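Local coordinates for putative exported protein (Bacteroides fragilis, PDB 4RAA) that is of unknown function but folds as a six-bladed beta-propeller and is probably an exported protein, perhaps a lipoprotein, at residues Ser130-Leu135 and Asn145-Thr150; Phe157-Thr162 and Ala198-Asp203. All blocks are in the same frame, centred on the assembly; numbering follows the deposited sequence.

Contact 1 of 2, residues Ser130-Leu135 and Asn145-Thr150; sequences STSCCL and NSREYT
Ser130-Cys133 and Asn145-Glu148 run in nearly opposite directions, 159° apart, and come closest at Thr131 and Arg147, whose CA atoms are 5.1 Å apart. Two backbone hydrogen bonds frame the pairing. Arg147 N donates to Ser130 O at 3.0 Å, and Asn145 N donates to Cys133 O at 3.3 Å. Between them the backbone of 130-135 is met by a side chain. Asn145 has its CG lodged between its own backbone N and carbonyl carbon (chi1 77°), and its amide oxygen accepts two successive N-H groups. Ser132 N reaches OD1 at 3.0 Å in the carbonyl plane, on a lone pair, while Cys133 N approaches the same OD1 at 3.1 Å from above that plane. Thr131 OG1 lies 2.7 Å from Asn145 O and 2.9 Å from Asn145 OD1, so that its one proton has either oxygen as a possible acceptor. Toward the Glu148 end, Ser130 OG donates to Arg147 O, and Ser130 N makes a long, weak bond to Glu148 OE2, a carboxylate whose OE1 is hydrogen-bonded to Ser152 OG. The aliphatic part of Arg147 rests beside Ser132, CD lying 3.6 Å from OG. Where strands 134-136 and 142-145 give way to loop, Asn145 OD1 thus takes the N-H groups of Ser132 and Cys133, and this buried side chain does the work of a backbone carbonyl.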
loop_
_atom_site.group_PDB
_atom_site.type_symbol
_atom_site.label_atom_id
_atom_site.label_comp_id
_atom_site.label_asym_id
_atom_site.label_seq_id
_atom_site.Cartn_x
_atom_site.Cartn_y
_atom_site.Cartn_z
ATOM N N SER A 130 -3.968 -5.466 13.351
ATOM C CA SER A 130 -3.073 -6.415 14.042
ATOM C C SER A 130 -3.308 -7.841 13.512
ATOM O O SER A 130 -4.395 -8.403 13.683
ATOM C CB SER A 130 -3.268 -6.376 15.551
ATOM O OG SER A 130 -2.381 -7.277 16.202
ATOM N N THR A 131 -2.290 -8.391 12.856
ATOM C CA THR A 131 -2.354 -9.712 12.220
ATOM C C THR A 131 -0.940 -10.276 12.003
ATOM O O THR A 131 0.019 -9.511 11.928
ATOM C CB THR A 131 -3.117 -9.626 10.877
ATOM O OG1 THR A 131 -3.228 -10.921 10.298
ATOM C CG2 THR A 131 -2.423 -8.694 9.871
ATOM N N SER A 132 -0.820 -11.605 11.936
ATOM C CA SER A 132 0.481 -12.301 11.735
ATOM C C SER A 132 0.592 -13.195 10.490
ATOM O O SER A 132 1.693 -13.465 10.021
ATOM C CB SER A 132 0.803 -13.172 12.962
ATOM O OG SER A 132 -0.096 -14.264 13.097
ATOM N N CYS A 133 -0.534 -13.611 9.935
ATOM C CA CYS A 133 -0.545 -14.617 8.891
ATOM C C CYS A 133 -1.713 -14.388 7.923
ATOM O O CYS A 133 -2.794 -13.989 8.365
ATOM C CB CYS A 133 -0.581 -15.958 9.636
ATOM S SG CYS A 133 -1.650 -17.232 9.002
ATOM N N CYS A 134 -1.465 -14.619 6.621
ATOM C CA CYS A 134 -2.438 -14.395 5.536
ATOM C C CYS A 134 -2.305 -15.395 4.380
ATOM O O CYS A 134 -1.237 -15.959 4.172
ATOM C CB CYS A 134 -2.262 -12.966 4.984
ATOM S SG CYS A 134 -3.273 -12.485 3.548
ATOM N N LEU A 135 -3.398 -15.592 3.635
ATOM C CA LEU A 135 -3.435 -16.466 2.441
ATOM C C LEU A 135 -4.491 -16.022 1.428
ATOM O O LEU A 135 -5.584 -15.580 1.817
ATOM C CB LEU A 135 -3.684 -17.931 2.821
ATOM C CG LEU A 135 -2.488 -18.844 3.112
ATOM C CD1 LEU A 135 -3.017 -20.170 3.633
ATOM C CD2 LEU A 135 -1.609 -19.062 1.873
ATOM N N ASN A 145 -5.689 -13.538 9.786
ATOM C CA ASN A 145 -6.094 -13.856 11.152
ATOM C C ASN A 145 -6.194 -12.527 11.902
ATOM O O ASN A 145 -5.543 -11.559 11.512
ATOM C CB ASN A 145 -5.144 -14.870 11.834
ATOM C CG ASN A 145 -3.817 -14.259 12.308
ATOM O OD1 ASN A 145 -3.128 -13.557 11.567
ATOM N ND2 ASN A 145 -3.442 -14.566 13.536
ATOM N N SER A 146 -7.020 -12.485 12.952
ATOM C CA SER A 146 -7.215 -11.287 13.796
ATOM C C SER A 146 -6.520 -11.421 15.158
ATOM O O SER A 146 -7.003 -12.159 16.013
ATOM C CB SER A 146 -8.715 -11.025 14.017
ATOM O OG SER A 146 -8.944 -10.091 15.071
ATOM N N ARG A 147 -5.422 -10.687 15.358
ATOM C CA ARG A 147 -4.692 -10.659 16.645
ATOM C C ARG A 147 -5.088 -9.430 17.503
ATOM O O ARG A 147 -4.218 -8.753 18.069
ATOM C CB ARG A 147 -3.169 -10.713 16.420
ATOM C CG ARG A 147 -2.695 -11.974 15.723
ATOM C CD ARG A 147 -1.207 -12.258 15.913
ATOM N NE ARG A 147 -0.864 -12.685 17.287
ATOM C CZ ARG A 147 -0.367 -11.922 18.274
ATOM N NH1 ARG A 147 -0.110 -10.618 18.100
ATOM N NH2 ARG A 147 -0.112 -12.476 19.470
ATOM N N GLU A 148 -6.396 -9.162 17.606
ATOM C CA GLU A 148 -6.930 -8.047 18.397
ATOM C C GLU A 148 -7.855 -8.548 19.510
ATOM O O GLU A 148 -8.543 -9.559 19.354
ATOM C CB GLU A 148 -7.669 -7.027 17.515
ATOM C CG GLU A 148 -6.761 -6.276 16.548
ATOM C CD GLU A 148 -7.365 -5.013 15.930
ATOM O OE1 GLU A 148 -8.494 -4.602 16.292
ATOM O OE2 GLU A 148 -6.677 -4.406 15.077
ATOM N N TYR A 149 -7.858 -7.804 20.619
ATOM C CA TYR A 149 -8.660 -8.095 21.837
ATOM C C TYR A 149 -9.278 -6.836 22.509
ATOM O O TYR A 149 -9.855 -6.934 23.598
ATOM C CB TYR A 149 -7.775 -8.858 22.843
ATOM C CG TYR A 149 -6.437 -8.203 23.086
ATOM C CD1 TYR A 149 -5.346 -8.471 22.242
ATOM C CD2 TYR A 149 -6.253 -7.289 24.133
ATOM C CE1 TYR A 149 -4.107 -7.857 22.438
ATOM C CE2 TYR A 149 -5.015 -6.673 24.345
ATOM C CZ TYR A 149 -3.943 -6.962 23.497
ATOM O OH TYR A 149 -2.718 -6.369 23.689
ATOM N N THR A 150 -9.247 -5.699 21.806
ATOM C CA THR A 150 -9.644 -4.381 22.313
ATOM C C THR A 150 -11.132 -4.078 21.985
ATOM O O THR A 150 -11.935 -5.010 21.857
ATOM C CB THR A 150 -8.656 -3.334 21.728
ATOM O OG1 THR A 150 -8.807 -3.284 20.301
ATOM C CG2 THR A 150 -7.199 -3.703 22.071
#

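Contact 2 of 2, residues Phe157-Thr162 and Ala198-Asp203; sequences FYFVVT and AYTPFD
Tyr158 and Thr200 make the central CH-pi contact: the methyl CG2 of Thr200 stands over the middle of the tyrosine ring, 3.4 Å from Tyr158 CG, and the two side chains cross at about a right angle. With CG2 anti to its carbonyl carbon, Thr200 presents this methyl to the ring. A second CH-pi contact joins Ala198 CB to one face of Phe159, displaced toward the rim and closest to Phe159 CZ at 3.6 Å. The axes of 159-162 and 198-200 stay 10.3 Å apart at closest approach, with N-to-C directions 151° apart, a spacing bridged by side chains. Strand 157-162 belongs to the four-stranded sheet that runs from 134-136 to 168-174 and strand 195-200 to the following one, so this is face-to-face packing of neighbouring propeller blades. Met173 and Ile189 also touch Phe159, one from each sheet. Two further contacts are made at ring edges. Tyr199 O lies in the plane of the Phe159 ring, 3.7 Å from CZ, and Tyr158 OH reaches the edge of the Phe202 ring, 3.8 Å from CD2. Apolar packing extends to Pro201 CD, 4.3 Å from Tyr158 CE1; Pro201 is the second residue of the type I turn Thr200-Asp203.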
loop_
_atom_site.group_PDB
_atom_site.type_symbol
_atom_site.label_atom_id
_atom_site.label_comp_id
_atom_site.label_asym_id
_atom_site.label_seq_id
_atom_site.Cartn_x
_atom_site.Cartn_y
_atom_site.Cartn_z
ATOM N N PHE A 157 -13.673 -11.521 16.493
ATOM C CA PHE A 157 -13.571 -12.609 15.519
ATOM C C PHE A 157 -12.148 -13.147 15.470
ATOM O O PHE A 157 -11.198 -12.445 15.843
ATOM C CB PHE A 157 -13.994 -12.130 14.137
ATOM C CG PHE A 157 -15.453 -11.818 14.023
ATOM C CD1 PHE A 157 -15.937 -10.537 14.310
ATOM C CD2 PHE A 157 -16.358 -12.793 13.593
ATOM C CE1 PHE A 157 -17.300 -10.238 14.181
ATOM C CE2 PHE A 157 -17.725 -12.500 13.465
ATOM C CZ PHE A 157 -18.196 -11.221 13.759
ATOM N N TYR A 158 -12.014 -14.394 15.022
ATOM C CA TYR A 158 -10.695 -15.036 14.878
ATOM C C TYR A 158 -10.004 -14.665 13.556
ATOM O O TYR A 158 -8.790 -14.435 13.548
ATOM C CB TYR A 158 -10.785 -16.561 15.029
ATOM C CG TYR A 158 -10.772 -17.052 16.461
ATOM C CD1 TYR A 158 -9.607 -16.979 17.217
ATOM C CD2 TYR A 158 -11.896 -17.646 17.043
ATOM C CE1 TYR A 158 -9.567 -17.435 18.525
ATOM C CE2 TYR A 158 -11.862 -18.126 18.353
ATOM C CZ TYR A 158 -10.695 -18.014 19.091
ATOM O OH TYR A 158 -10.636 -18.471 20.390
ATOM N N PHE A 159 -10.775 -14.611 12.460
ATOM C CA PHE A 159 -10.269 -14.288 11.103
ATOM C C PHE A 159 -11.128 -13.239 10.414
ATOM O O PHE A 159 -12.242 -12.949 10.849
ATOM C CB PHE A 159 -10.255 -15.537 10.215
ATOM C CG PHE A 159 -9.574 -16.718 10.840
ATOM C CD1 PHE A 159 -8.205 -16.915 10.684
ATOM C CD2 PHE A 159 -10.308 -17.642 11.593
ATOM C CE1 PHE A 159 -7.578 -18.003 11.273
ATOM C CE2 PHE A 159 -9.691 -18.735 12.176
ATOM C CZ PHE A 159 -8.324 -18.910 12.021
ATOM N N VAL A 160 -10.603 -12.704 9.315
ATOM C CA VAL A 160 -11.299 -11.688 8.511
ATOM C C VAL A 160 -10.917 -11.808 7.034
ATOM O O VAL A 160 -9.756 -12.026 6.718
ATOM C CB VAL A 160 -11.026 -10.250 9.047
ATOM C CG1 VAL A 160 -9.549 -9.887 9.003
ATOM C CG2 VAL A 160 -11.853 -9.202 8.302
ATOM N N VAL A 161 -11.901 -11.660 6.146
ATOM C CA VAL A 161 -11.670 -11.728 4.706
ATOM C C VAL A 161 -11.717 -10.313 4.146
ATOM O O VAL A 161 -12.680 -9.595 4.404
ATOM C CB VAL A 161 -12.698 -12.630 4.010
ATOM C CG1 VAL A 161 -12.449 -12.674 2.498
ATOM C CG2 VAL A 161 -12.646 -14.030 4.622
ATOM N N THR A 162 -10.676 -9.926 3.400
ATOM C CA THR A 162 -10.582 -8.598 2.774
ATOM C C THR A 162 -10.343 -8.721 1.286
ATOM O O THR A 162 -9.848 -9.754 0.819
ATOM C CB THR A 162 -9.406 -7.745 3.321
ATOM O OG1 THR A 162 -8.164 -8.119 2.698
ATOM C CG2 THR A 162 -9.301 -7.843 4.833
ATOM N N ALA A 198 -8.756 -23.226 8.079
ATOM C CA ALA A 198 -8.350 -22.472 9.277
ATOM C C ALA A 198 -8.820 -23.148 10.566
ATOM O O ALA A 198 -9.749 -23.964 10.533
ATOM C CB ALA A 198 -8.867 -21.039 9.196
ATOM N N TYR A 199 -8.166 -22.816 11.685
ATOM C CA TYR A 199 -8.513 -23.383 13.000
ATOM C C TYR A 199 -8.013 -22.549 14.178
ATOM O O TYR A 199 -7.063 -21.773 14.037
ATOM C CB TYR A 199 -8.006 -24.823 13.120
ATOM C CG TYR A 199 -6.511 -24.983 13.004
ATOM C CD1 TYR A 199 -5.893 -25.137 11.762
ATOM C CD2 TYR A 199 -5.702 -24.998 14.147
ATOM C CE1 TYR A 199 -4.510 -25.287 11.663
ATOM C CE2 TYR A 199 -4.318 -25.146 14.063
ATOM C CZ TYR A 199 -3.727 -25.294 12.822
ATOM O OH TYR A 199 -2.370 -25.444 12.758
ATOM N N THR A 200 -8.642 -22.758 15.340
ATOM C CA THR A 200 -8.366 -21.998 16.568
ATOM C C THR A 200 -7.880 -22.898 17.702
ATOM O O THR A 200 -8.110 -24.111 17.664
ATOM C CB THR A 200 -9.623 -21.242 17.027
ATOM O OG1 THR A 200 -10.644 -22.172 17.383
ATOM C CG2 THR A 200 -10.135 -20.319 15.927
ATOM N N PRO A 201 -7.227 -22.308 18.730
ATOM C CA PRO A 201 -6.711 -23.174 19.800
ATOM C C PRO A 201 -7.726 -23.845 20.716
ATOM O O PRO A 201 -7.335 -24.816 21.365
ATOM C CB PRO A 201 -5.798 -22.242 20.623
ATOM C CG PRO A 201 -5.761 -20.938 19.897
ATOM C CD PRO A 201 -6.972 -20.885 19.028
ATOM N N PHE A 202 -8.981 -23.364 20.762
ATOM C CA PHE A 202 -10.010 -23.895 21.695
ATOM C C PHE A 202 -11.242 -24.455 20.985
ATOM O O PHE A 202 -12.367 -24.360 21.491
ATOM C CB PHE A 202 -10.407 -22.813 22.717
ATOM C CG PHE A 202 -9.233 -22.055 23.273
ATOM C CD1 PHE A 202 -8.216 -22.729 23.933
ATOM C CD2 PHE A 202 -9.128 -20.672 23.123
ATOM C CE1 PHE A 202 -7.110 -22.044 24.438
ATOM C CE2 PHE A 202 -8.030 -19.981 23.625
ATOM C CZ PHE A 202 -7.019 -20.666 24.285
ATOM N N ASP A 203 -11.007 -25.081 19.835
ATOM C CA ASP A 203 -12.063 -25.691 19.016
ATOM C C ASP A 203 -11.405 -26.731 18.098
ATOM O O ASP A 203 -10.814 -26.369 17.074
ATOM C CB ASP A 203 -12.806 -24.597 18.218
ATOM C CG ASP A 203 -13.901 -25.136 17.301
ATOM O OD1 ASP A 203 -14.230 -26.335 17.329
ATOM O OD2 ASP A 203 -14.434 -24.322 16.524
#

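How the contacts relate
Contact 1 closes before contact 2 opens along the chain, and their centres are about 9 Å apart on the same side of the chain's centre. Both reach the antiparallel sheet of strands 134-136, 142-145, 157-162 and 168-174: contact 1 joins the loops flanking its first two strands, whereas contact 2 ties the third to the next blade through strand 195-200. They meet directly where Ser146 N lies 2.7 Å from Tyr158 O, a probable hydrogen bond, and where Asn145 CA packs 3.7 Å from Phe159 CD1. Polar pairing within one blade thus gives way to apolar packing between blades, the division of labour by which a propeller is assembled.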